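PDB 3S6S: Ac-ASP-7 from Ancylostoma caninum, which is of unknown function but, as a secreted hookworm protein of the SCP/TAPS (pathogenesis-related) family, probably takes part in host-parasite interactions. Local coordinates for residues K113-G118 with T163-S168; A60-E63 with G68-D71; D23-G28 with E97-D102. All coordinates share one frame; numbering follows the deposited sequence.

Interaction 1: residues K113-G118 with T163-S168; sequences KATRFG and TYYKGS
The phenol hydroxyl of Tyr165 donates to the backbone carbonyl of Lys113, with OH and O 2.6 Å apart. The donor lies in the carbonyl plane on a lone pair, with a C=O...OH angle of 144°, and the carbonyl in turn sits at the edge of the tyrosine ring. A long, rigid side chain with a hydroxyl at its end suits this place, because it spans the gap between two loops whose backbones stay apart. The Thr115 side chain comes to meet that of Tyr165 head-on, its CG2 lying obliquely to the ring, 3.2 Å from Tyr165 CE2, while its OG1 turns to Asp141. Thr115 leads directly into strand 116-123, a central strand of the mixed sheet in the SCP/TAPS alpha-beta-alpha sandwich; 163-168 belongs to the C-terminal, disulfide-rich region, where Cys156-Cys170 and Cys162-Cys175 close. The neighbouring Tyr164 receives the lysine chain. Lys113 is fully extended beyond CG (chi2 179°), which carries its CE over one face of that ring, at about a right angle to the tyrosine side chain. Lys113 CE stands 3.7 Å from the Tyr164 ring centroid in a CH-pi contact, and Lys113 NZ, 4.7 Å from that centroid, adds an off-centre cation-pi interaction. Tyr48 packs edge-to-face on Tyr165, and its hydroxyl is hydrogen-bonded to Tyr165 N.

Interaction 2: residues A60-E63 with G68-D71; sequences ARKE and GYAD
A glutamate near the end of one helix receives the backbone N-H groups at the start of the next, in the tight turn between helix 54-65 and the short, weakly bonded helix 69-72. The carboxylate of Glu63 does this with both oxygens. Gly68 N donates to Glu63 OE1 at 2.9 Å, nearly straight, on the syn side but 29° out of the carboxylate plane; Ala70 N donates to Glu63 OE2 at 2.6 Å, arriving almost along the C-O bond. A water donates a hydrogen bond to Glu63 OE2 and accepts one from Asp71 N, extending the grip by one residue. Glutamate fits because its chain, bent at chi2 (69°), can bring the carboxylate round to the amides; these, and a long, weak ion pair of OE1 with Arg79, would probably favour its negative charge. Gly68 has positive phi (110°), a conformation glycine adopts easily. Beside this polar core, Lys62 CB lies over the centre of one Tyr69 face, 3.6 Å from the ring centroid in a CH-pi contact, while its ammonium group turns to Glu58. Glu63 and Ala70 are buried against strand 133-140, touching Val137 and Val139 respectively, and Ala60 reaches both valines, so the turn packs on the sheet.

Interaction 3: residues D23-G28 with E97-D102; sequences DTFHNG and ETFSAD
The end of the Phe25 ring touches both Phe99 and Ser100. Phe25 CZ is 3.5 Å from Ser100 CB, which lies at the edge of the phenylalanine ring and close to its plane. Phe25 CE1 comes within 3.9 Å of Phe99 CD1; the two ring planes are inclined at 40° and their centroids are 5.9 Å apart, an oblique meeting of apolar surfaces. Both phenylalanines hold CG anti to the backbone N (chi1 171° for Phe25), a torsion that sends each ring out from its helix toward the other. Aromatic side chains suit the place because the backbones are well separated, the nearest CA atoms, of Phe25 and Ser100, being 9.0 Å apart. Ser100 can offer its methylene to the ring since its OG turns back to Glu97 O, 2.6 Å away, satisfying the hydroxyl within its own turn. Farther out, Phe99 also meets the Phe80 ring and packs on Met106 and Val109 of helix 103-110. A type I turn from Phe99 to Asp102 leads to that helix, with Asp102 as its N-cap. Helix 16-34 is thus joined to the C-terminal part of helix 88-99 within one helical layer of the alpha-beta-alpha sandwich characteristic of SCP/TAPS proteins.

The three contacts are spread round the central mixed sheet, their centres 19 to 21 Å apart, and strand 116-123 connects them. From interaction 1, Gly118 O reaches Ala60 CB of interaction 2 at 3.8 Å, so helix 54-65 packs on this strand. Phe117, one residue earlier, faces helix 16-34 of interaction 3: its CE2 is 3.6 Å from His26 ND1 and its CE1 3.8 Å from Asp23 OD2. Interactions 2 and 3 do not touch, their nearest atoms being about 10 Å apart, and they belong to helical layers on the two sides of the sheet. Interaction 1 adds the C-terminal cysteine-rich region to this sandwich.

Interaction 1: residues K113-G118 with T163-S168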
loop_
_atom_site.group_PDB
_atom_site.type_symbol
_atom_site.label_atom_id
_atom_site.label_comp_id
_atom_site.label_asym_id
_atom_site.label_seq_id
_atom_site.Cartn_x
_atom_site.Cartn_y
_atom_site.Cartn_z
ATOM N N LYS A 113 -5.232 -7.331 -5.575
ATOM C CA LYS A 113 -4.309 -7.792 -6.616
ATOM C C LYS A 113 -3.085 -6.899 -6.808
ATOM O O LYS A 113 -2.221 -7.188 -7.641
ATOM C CB LYS A 113 -5.045 -8.008 -7.938
ATOM C CG LYS A 113 -6.117 -9.076 -7.828
ATOM C CD LYS A 113 -6.896 -9.304 -9.125
ATOM C CE LYS A 113 -7.902 -10.451 -8.923
ATOM N NZ LYS A 113 -8.768 -10.647 -10.108
ATOM N N ALA A 114 -3.011 -5.811 -6.050
ATOM C CA ALA A 114 -1.749 -5.089 -5.929
ATOM C C ALA A 114 -0.810 -5.960 -5.091
ATOM O O ALA A 114 -1.260 -6.645 -4.183
ATOM C CB ALA A 114 -1.965 -3.712 -5.279
ATOM N N THR A 115 0.482 -5.947 -5.395
ATOM C CA THR A 115 1.432 -6.812 -4.696
ATOM C C THR A 115 2.667 -6.087 -4.187
ATOM O O THR A 115 3.455 -6.662 -3.421
ATOM C CB THR A 115 1.938 -7.962 -5.587
ATOM O OG1 THR A 115 2.881 -7.458 -6.537
ATOM C CG2 THR A 115 0.791 -8.662 -6.289
ATOM N N ARG A 116 2.861 -4.844 -4.634
ATOM C CA ARG A 116 3.949 -4.031 -4.122
ATOM C C ARG A 116 3.685 -2.543 -4.282
ATOM O O ARG A 116 2.881 -2.130 -5.130
ATOM C CB ARG A 116 5.310 -4.436 -4.713
ATOM C CG ARG A 116 5.377 -4.516 -6.207
ATOM C CD ARG A 116 6.824 -4.691 -6.663
ATOM N NE ARG A 116 7.210 -6.090 -6.807
ATOM C CZ ARG A 116 8.446 -6.552 -6.596
ATOM N NH1 ARG A 116 9.417 -5.722 -6.217
ATOM N NH2 ARG A 116 8.710 -7.845 -6.746
ATOM N N PHE A 117 4.349 -1.758 -3.433
ATOM C CA PHE A 117 4.205 -0.318 -3.419
ATOM C C PHE A 117 5.415 0.313 -2.746
ATOM O O PHE A 117 6.187 -0.368 -2.086
ATOM C CB PHE A 117 2.926 0.100 -2.677
ATOM C CG PHE A 117 3.045 0.082 -1.160
ATOM C CD1 PHE A 117 3.597 -1.004 -0.489
ATOM C CD2 PHE A 117 2.590 1.154 -0.405
ATOM C CE1 PHE A 117 3.675 -1.018 0.907
ATOM C CE2 PHE A 117 2.677 1.150 0.986
ATOM C CZ PHE A 117 3.221 0.062 1.642
ATOM N N GLY A 118 5.548 1.622 -2.909
ATOM C CA GLY A 118 6.515 2.417 -2.194
ATOM C C GLY A 118 5.992 3.843 -2.071
ATOM O O GLY A 118 5.160 4.276 -2.876
ATOM N N THR A 163 -3.806 -17.781 -5.205
ATOM C CA THR A 163 -4.095 -18.163 -6.594
ATOM C C THR A 163 -3.814 -17.064 -7.621
ATOM O O THR A 163 -3.591 -17.359 -8.806
ATOM C CB THR A 163 -5.588 -18.566 -6.786
ATOM O OG1 THR A 163 -6.431 -17.416 -6.606
ATOM C CG2 THR A 163 -6.008 -19.658 -5.811
ATOM N N TYR A 164 -3.856 -15.803 -7.187
ATOM C CA TYR A 164 -3.807 -14.689 -8.131
ATOM C C TYR A 164 -2.486 -14.639 -8.864
ATOM O O TYR A 164 -2.448 -14.348 -10.054
ATOM C CB TYR A 164 -4.066 -13.347 -7.437
ATOM C CG TYR A 164 -5.489 -13.163 -6.965
ATOM C CD1 TYR A 164 -5.772 -12.401 -5.836
ATOM C CD2 TYR A 164 -6.549 -13.746 -7.653
ATOM C CE1 TYR A 164 -7.066 -12.230 -5.398
ATOM C CE2 TYR A 164 -7.843 -13.582 -7.227
ATOM C CZ TYR A 164 -8.098 -12.821 -6.096
ATOM O OH TYR A 164 -9.394 -12.650 -5.668
ATOM N N TYR A 165 -1.399 -14.913 -8.151
ATOM C CA TYR A 165 -0.082 -14.839 -8.759
ATOM C C TYR A 165 0.710 -16.109 -8.514
ATOM O O TYR A 165 0.580 -16.738 -7.462
ATOM C CB TYR A 165 0.695 -13.623 -8.253
ATOM C CG TYR A 165 0.061 -12.304 -8.624
ATOM C CD1 TYR A 165 0.197 -11.779 -9.911
ATOM C CD2 TYR A 165 -0.682 -11.584 -7.697
ATOM C CE1 TYR A 165 -0.390 -10.565 -10.264
ATOM C CE2 TYR A 165 -1.278 -10.376 -8.039
ATOM C CZ TYR A 165 -1.124 -9.867 -9.322
ATOM O OH TYR A 165 -1.710 -8.664 -9.658
ATOM N N LYS A 166 1.541 -16.457 -9.494
ATOM C CA LYS A 166 2.292 -17.708 -9.494
ATOM C C LYS A 166 2.994 -18.046 -8.176
ATOM O O LYS A 166 2.504 -18.881 -7.402
ATOM C CB LYS A 166 3.291 -17.732 -10.659
ATOM N N GLY A 167 4.136 -17.410 -7.918
ATOM C CA GLY A 167 5.049 -17.915 -6.893
ATOM C C GLY A 167 4.890 -17.342 -5.500
ATOM O O GLY A 167 5.785 -16.659 -4.990
ATOM N N SER A 168 3.769 -17.640 -4.861
ATOM C CA SER A 168 3.399 -16.905 -3.662
ATOM C C SER A 168 3.559 -17.669 -2.341
ATOM O O SER A 168 3.221 -18.847 -2.249
ATOM C CB SER A 168 1.961 -16.386 -3.809
ATOM O OG SER A 168 1.803 -15.751 -5.066
#

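Interaction 2: residues A60-E63 with G68-D71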
loop_
_atom_site.group_PDB
_atom_site.type_symbol
_atom_site.label_atom_id
_atom_site.label_comp_id
_atom_site.label_asym_id
_atom_site.label_seq_id
_atom_site.Cartn_x
_atom_site.Cartn_y
_atom_site.Cartn_z
ATOM N N ALA A 60 7.647 7.107 -6.534
ATOM C CA ALA A 60 6.799 8.036 -5.802
ATOM C C ALA A 60 7.491 9.398 -5.657
ATOM O O ALA A 60 6.844 10.444 -5.788
ATOM C CB ALA A 60 6.404 7.467 -4.453
ATOM N N ARG A 61 8.803 9.380 -5.409
ATOM C CA ARG A 61 9.577 10.611 -5.316
ATOM C C ARG A 61 9.554 11.368 -6.644
ATOM O O ARG A 61 9.478 12.595 -6.658
ATOM C CB ARG A 61 11.020 10.334 -4.895
ATOM C CG ARG A 61 11.815 11.607 -4.545
ATOM C CD ARG A 61 13.342 11.387 -4.381
ATOM N NE ARG A 61 13.993 11.025 -5.643
ATOM C CZ ARG A 61 14.214 11.866 -6.664
ATOM N NH1 ARG A 61 13.843 13.146 -6.585
ATOM N NH2 ARG A 61 14.806 11.433 -7.779
ATOM N N LYS A 62 9.618 10.640 -7.759
ATOM C CA LYS A 62 9.576 11.265 -9.074
ATOM C C LYS A 62 8.194 11.876 -9.298
ATOM O O LYS A 62 8.061 12.967 -9.882
ATOM C CB LYS A 62 9.864 10.251 -10.181
ATOM C CG LYS A 62 11.194 9.535 -10.088
ATOM C CD LYS A 62 12.262 10.206 -10.917
ATOM C CE LYS A 62 13.148 9.180 -11.613
ATOM N NZ LYS A 62 13.921 8.324 -10.666
ATOM N N GLU A 63 7.176 11.153 -8.829
ATOM C CA GLU A 63 5.788 11.587 -8.946
ATOM C C GLU A 63 5.535 12.897 -8.193
ATOM O O GLU A 63 4.725 13.719 -8.620
ATOM C CB GLU A 63 4.830 10.500 -8.447
ATOM C CG GLU A 63 3.381 10.936 -8.411
ATOM C CD GLU A 63 2.820 11.131 -9.805
ATOM O OE1 GLU A 63 1.915 11.967 -9.987
ATOM O OE2 GLU A 63 3.295 10.444 -10.723
ATOM N N GLY A 68 2.156 13.085 -12.607
ATOM C CA GLY A 68 1.833 12.384 -13.830
ATOM C C GLY A 68 2.853 11.308 -14.152
ATOM O O GLY A 68 2.570 10.398 -14.942
ATOM N N TYR A 69 4.034 11.412 -13.536
ATOM C CA TYR A 69 5.122 10.454 -13.762
ATOM C C TYR A 69 4.668 9.007 -13.601
ATOM O O TYR A 69 4.935 8.170 -14.460
ATOM C CB TYR A 69 6.334 10.723 -12.844
ATOM C CG TYR A 69 7.398 9.655 -12.959
ATOM C CD1 TYR A 69 8.469 9.797 -13.847
ATOM C CD2 TYR A 69 7.317 8.488 -12.206
ATOM C CE1 TYR A 69 9.434 8.798 -13.980
ATOM C CE2 TYR A 69 8.267 7.485 -12.328
ATOM C CZ TYR A 69 9.326 7.643 -13.215
ATOM O OH TYR A 69 10.277 6.643 -13.325
ATOM N N ALA A 70 3.968 8.712 -12.512
ATOM C CA ALA A 70 3.614 7.321 -12.202
ATOM C C ALA A 70 2.585 6.736 -13.175
ATOM O O ALA A 70 2.698 5.594 -13.617
ATOM C CB ALA A 70 3.130 7.197 -10.753
ATOM N N ASP A 71 1.578 7.530 -13.503
ATOM C CA ASP A 71 0.599 7.115 -14.491
ATOM C C ASP A 71 1.259 6.700 -15.812
ATOM O O ASP A 71 0.828 5.753 -16.448
ATOM C CB ASP A 71 -0.445 8.207 -14.732
ATOM C CG ASP A 71 -1.549 7.743 -15.659
ATOM O OD1 ASP A 71 -2.178 6.711 -15.331
ATOM O OD2 ASP A 71 -1.766 8.381 -16.722
HETATM O O HOH W 1 0.796 9.703 -12.197
#

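Interaction 3: residues D23-G28 with E97-D102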
loop_
_atom_site.group_PDB
_atom_site.type_symbol
_atom_site.label_atom_id
_atom_site.label_comp_id
_atom_site.label_asym_id
_atom_site.label_seq_id
_atom_site.Cartn_x
_atom_site.Cartn_y
_atom_site.Cartn_z
ATOM N N ASP A 23 3.486 1.387 5.837
ATOM C CA ASP A 23 3.427 -0.026 5.522
ATOM C C ASP A 23 2.496 -0.771 6.468
ATOM O O ASP A 23 1.738 -1.644 6.041
ATOM C CB ASP A 23 4.823 -0.630 5.565
ATOM C CG ASP A 23 4.804 -2.121 5.389
ATOM O OD1 ASP A 23 4.719 -2.845 6.409
ATOM O OD2 ASP A 23 4.852 -2.563 4.226
ATOM N N THR A 24 2.533 -0.414 7.748
ATOM C CA THR A 24 1.667 -1.074 8.722
ATOM C C THR A 24 0.205 -0.686 8.517
ATOM O O THR A 24 -0.694 -1.530 8.595
ATOM C CB THR A 24 2.100 -0.788 10.177
ATOM O OG1 THR A 24 3.388 -1.382 10.424
ATOM C CG2 THR A 24 1.099 -1.380 11.141
ATOM N N PHE A 25 -0.026 0.588 8.221
ATOM C CA PHE A 25 -1.361 1.045 7.885
ATOM C C PHE A 25 -1.917 0.271 6.695
ATOM O O PHE A 25 -3.046 -0.207 6.721
ATOM C CB PHE A 25 -1.351 2.538 7.567
ATOM C CG PHE A 25 -2.651 3.046 7.014
ATOM C CD1 PHE A 25 -2.919 2.965 5.652
ATOM C CD2 PHE A 25 -3.603 3.618 7.857
ATOM C CE1 PHE A 25 -4.116 3.436 5.134
ATOM C CE2 PHE A 25 -4.808 4.080 7.361
ATOM C CZ PHE A 25 -5.065 4.000 5.990
ATOM N N HIS A 26 -1.127 0.156 5.636
ATOM C CA HIS A 26 -1.564 -0.605 4.467
ATOM C C HIS A 26 -1.807 -2.070 4.775
ATOM O O HIS A 26 -2.906 -2.579 4.558
ATOM C CB HIS A 26 -0.542 -0.501 3.331
ATOM C CG HIS A 26 -0.669 0.753 2.528
ATOM N ND1 HIS A 26 -0.183 1.967 2.962
ATOM C CD2 HIS A 26 -1.232 0.983 1.318
ATOM C CE1 HIS A 26 -0.422 2.886 2.043
ATOM N NE2 HIS A 26 -1.067 2.316 1.040
ATOM N N ASN A 27 -0.783 -2.764 5.269
ATOM C CA ASN A 27 -0.907 -4.218 5.381
ATOM C C ASN A 27 -1.757 -4.673 6.553
ATOM O O ASN A 27 -2.440 -5.710 6.479
ATOM C CB ASN A 27 0.458 -4.909 5.319
ATOM C CG ASN A 27 1.013 -4.942 3.901
ATOM O OD1 ASN A 27 0.335 -5.403 2.963
ATOM N ND2 ASN A 27 2.220 -4.405 3.723
ATOM N N GLY A 28 -1.746 -3.875 7.618
ATOM C CA GLY A 28 -2.680 -4.076 8.712
ATOM C C GLY A 28 -4.126 -4.079 8.241
ATOM O O GLY A 28 -4.911 -4.955 8.612
ATOM N N GLU A 97 -5.101 8.626 9.358
ATOM C CA GLU A 97 -6.465 8.407 9.808
ATOM C C GLU A 97 -7.415 9.163 8.880
ATOM O O GLU A 97 -8.400 8.621 8.389
ATOM C CB GLU A 97 -6.653 8.834 11.258
ATOM C CG GLU A 97 -7.912 8.226 11.884
ATOM C CD GLU A 97 -8.122 8.637 13.341
ATOM O OE1 GLU A 97 -7.117 8.883 14.048
ATOM O OE2 GLU A 97 -9.299 8.725 13.767
ATOM N N THR A 98 -7.091 10.413 8.609
ATOM C CA THR A 98 -7.889 11.184 7.679
ATOM C C THR A 98 -7.909 10.488 6.307
ATOM O O THR A 98 -8.954 10.332 5.693
ATOM C CB THR A 98 -7.369 12.630 7.595
ATOM O OG1 THR A 98 -7.582 13.267 8.863
ATOM C CG2 THR A 98 -8.093 13.399 6.514
ATOM N N PHE A 99 -6.743 10.036 5.875
ATOM C CA PHE A 99 -6.573 9.332 4.621
ATOM C C PHE A 99 -7.479 8.103 4.546
ATOM O O PHE A 99 -8.028 7.792 3.487
ATOM C CB PHE A 99 -5.098 8.909 4.500
ATOM C CG PHE A 99 -4.772 8.134 3.248
ATOM C CD1 PHE A 99 -4.170 6.886 3.332
ATOM C CD2 PHE A 99 -5.047 8.662 1.988
ATOM C CE1 PHE A 99 -3.846 6.177 2.199
ATOM C CE2 PHE A 99 -4.728 7.955 0.843
ATOM C CZ PHE A 99 -4.128 6.706 0.943
ATOM N N SER A 100 -7.618 7.401 5.667
ATOM C CA SER A 100 -8.421 6.190 5.702
ATOM C C SER A 100 -9.913 6.464 5.579
ATOM O O SER A 100 -10.691 5.529 5.433
ATOM C CB SER A 100 -8.171 5.393 6.985
ATOM O OG SER A 100 -8.756 6.035 8.101
ATOM N N ALA A 101 -10.316 7.729 5.648
ATOM C CA ALA A 101 -11.718 8.074 5.437
ATOM C C ALA A 101 -11.994 8.547 3.998
ATOM O O ALA A 101 -13.106 8.974 3.688
ATOM C CB ALA A 101 -12.185 9.122 6.446
ATOM N N ASP A 102 -10.987 8.478 3.133
ATOM C CA ASP A 102 -11.164 8.821 1.726
ATOM C C ASP A 102 -11.409 7.569 0.889
ATOM O O ASP A 102 -10.472 6.834 0.541
ATOM C CB ASP A 102 -9.953 9.582 1.200
ATOM C CG ASP A 102 -10.145 10.063 -0.219
ATOM O OD1 ASP A 102 -10.904 11.031 -0.420
ATOM O OD2 ASP A 102 -9.528 9.482 -1.129
#